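Local coordinates for protein putative hydantoin racemase (Klebsiella pneumoniae subsp. pneumoniae, PDB 3QVL) that interconverts the two enantiomers of allantoin as a racemase of the HyuE family and probably also racemises 5-monosubstituted hydantoins, at residues N8-S12 and L13-E17. Sequence-based numbering, arbitrary orientation.
Sequences NPNTS and LAMTE. With 5HY ([(4R)-2,5-dioxoimidazolidin-4-yl]acetic acid), chain C.
A chi1 of 170° places the S12 hydroxyl beside its own carbonyl carbon and back over the first turn of the helix that follows, where S12 OG accepts from M15 N at 3.1 Å in a nearly straight bond (N-H...O 164°). S12 is thus the N-cap residue, and the OG bond occupies an amide that the helix start itself leaves without an i-4 carbonyl. T16 has OG1 beside its own backbone N (chi1 -51°), which directs the hydroxyl to S12 O: T16 OG1 donates at 2.7 Å and T16 N at 3.1 Å, the two donors arriving from opposite faces of the carbonyl plane. The ND2 of buried N8 lies 2.9 Å from T16 OG1, their side chains passing at a slant. Two successive Asx turns shape the bend before the helix. N8 OD1 takes N10 N from above its carbonyl plane, and N10 OD1 accepts from S12 N at 3.0 Å and also from N8 ND2, which comes in from above the carbonyl plane, a pairing that limits rotation of the N10 amide. N10 ND2 is thereby turned to the ligand and donates to OAB of 5HY at 3.0 Å. M15, bent at chi2 and chi3, crosses the N10 side chain at about a right angle and sets CE 3.2 Å from N10 ND2. N10 thus joins S182, T117, I45, G183 and F78 in holding the ligand. The segment 8-12 leaves the end of strand 2-7, an inner strand of a parallel sheet, and leads into helix 13-26; P9 packs on helix 48-68, while M15 touches the loop residue V148.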
loop_
_atom_site.group_PDB
_atom_site.type_symbol
_atom_site.label_atom_id
_atom_site.label_comp_id
_atom_site.label_asym_id
_atom_site.label_seq_id
_atom_site.Cartn_x
_atom_site.Cartn_y
_atom_site.Cartn_z
ATOM N N ASN A 8 10.931 1.538 31.687
ATOM C CA ASN A 8 12.044 1.943 30.844
ATOM C C ASN A 8 12.782 0.674 30.421
ATOM O O ASN A 8 13.345 -0.017 31.267
ATOM C CB ASN A 8 12.983 2.893 31.598
ATOM C CG ASN A 8 14.201 3.299 30.776
ATOM O OD1 ASN A 8 14.228 3.144 29.553
ATOM N ND2 ASN A 8 15.218 3.825 31.453
ATOM N N PRO A 9 12.758 0.347 29.113
ATOM C CA PRO A 9 13.370 -0.886 28.613
ATOM C C PRO A 9 14.897 -0.909 28.684
ATOM O O PRO A 9 15.489 -1.988 28.636
ATOM C CB PRO A 9 12.895 -0.943 27.156
ATOM C CG PRO A 9 11.652 -0.124 27.147
ATOM C CD PRO A 9 11.982 1.013 28.056
ATOM N N ASN A 10 15.526 0.260 28.784
ATOM C CA ASN A 10 16.967 0.321 29.030
ATOM C C ASN A 10 17.277 0.421 30.527
ATOM O O ASN A 10 16.384 0.704 31.329
ATOM C CB ASN A 10 17.640 1.440 28.216
ATOM C CG ASN A 10 17.294 2.832 28.712
ATOM O OD1 ASN A 10 17.511 3.169 29.877
ATOM N ND2 ASN A 10 16.776 3.659 27.814
ATOM N N THR A 11 18.537 0.193 30.894
ATOM C CA THR A 11 18.930 0.103 32.304
ATOM C C THR A 11 19.407 1.424 32.916
ATOM O O THR A 11 19.835 1.455 34.074
ATOM C CB THR A 11 20.017 -0.977 32.525
ATOM O OG1 THR A 11 21.166 -0.669 31.728
ATOM C CG2 THR A 11 19.493 -2.360 32.155
ATOM N N SER A 12 19.333 2.508 32.145
ATOM C CA SER A 12 19.719 3.831 32.634
ATOM C C SER A 12 18.723 4.341 33.671
ATOM O O SER A 12 17.549 4.561 33.357
ATOM C CB SER A 12 19.830 4.825 31.475
ATOM O OG SER A 12 19.970 6.156 31.948
ATOM N N LEU A 13 19.192 4.524 34.904
ATOM C CA LEU A 13 18.348 5.071 35.964
ATOM C C LEU A 13 18.033 6.538 35.677
ATOM O O LEU A 13 16.936 7.011 35.978
ATOM C CB LEU A 13 19.002 4.917 37.342
ATOM C CG LEU A 13 18.091 4.550 38.527
ATOM C CD1 LEU A 13 18.916 4.300 39.769
ATOM C CD2 LEU A 13 17.022 5.600 38.829
ATOM N N ALA A 14 18.995 7.243 35.083
ATOM C CA ALA A 14 18.814 8.639 34.683
ATOM C C ALA A 14 17.618 8.812 33.745
ATOM O O ALA A 14 16.795 9.710 33.943
ATOM C CB ALA A 14 20.085 9.178 34.039
ATOM N N MET A 15 17.521 7.944 32.740
ATOM C CA MET A 15 16.400 7.969 31.797
ATOM C C MET A 15 15.097 7.506 32.459
ATOM O O MET A 15 14.023 8.026 32.147
ATOM C CB MET A 15 16.727 7.146 30.543
ATOM C CG MET A 15 15.655 7.177 29.449
ATOM S SD MET A 15 16.262 7.422 27.759
ATOM C CE MET A 15 17.898 6.701 27.835
ATOM N N THR A 16 15.202 6.547 33.380
ATOM C CA THR A 16 14.052 6.084 34.165
ATOM C C THR A 16 13.448 7.235 34.981
ATOM O O THR A 16 12.225 7.348 35.093
ATOM C CB THR A 16 14.426 4.897 35.092
ATOM O OG1 THR A 16 15.089 3.879 34.332
ATOM C CG2 THR A 16 13.183 4.296 35.744
ATOM N N GLU A 17 14.314 8.087 35.532
ATOM C CA GLU A 17 13.896 9.279 36.277
ATOM C C GLU A 17 13.139 10.274 35.396
ATOM O O GLU A 17 12.108 10.811 35.806
ATOM C CB GLU A 17 15.107 9.972 36.910
ATOM C CG GLU A 17 15.746 9.214 38.068
ATOM C CD GLU A 17 17.175 9.658 38.348
ATOM O OE1 GLU A 17 17.542 10.798 37.986
ATOM O OE2 GLU A 17 17.937 8.863 38.937
HETATM C C 5HY C . 14.357 5.348 23.552
HETATM N N 5HY C . 16.234 4.250 22.799
HETATM O O 5HY C . 13.282 5.939 23.628
HETATM C CA 5HY C . 14.989 4.820 22.270
HETATM C CB 5HY C . 15.249 5.931 21.228
HETATM C CG 5HY C . 15.953 7.197 21.744
HETATM O OAB 5HY C . 17.125 3.996 24.861
HETATM N NAF 5HY C . 15.140 5.043 24.584
HETATM C CAI 5HY C . 16.220 4.398 24.129
HETATM O OD1 5HY C . 16.356 7.995 20.872
HETATM O OD2 5HY C . 16.065 7.362 22.978
#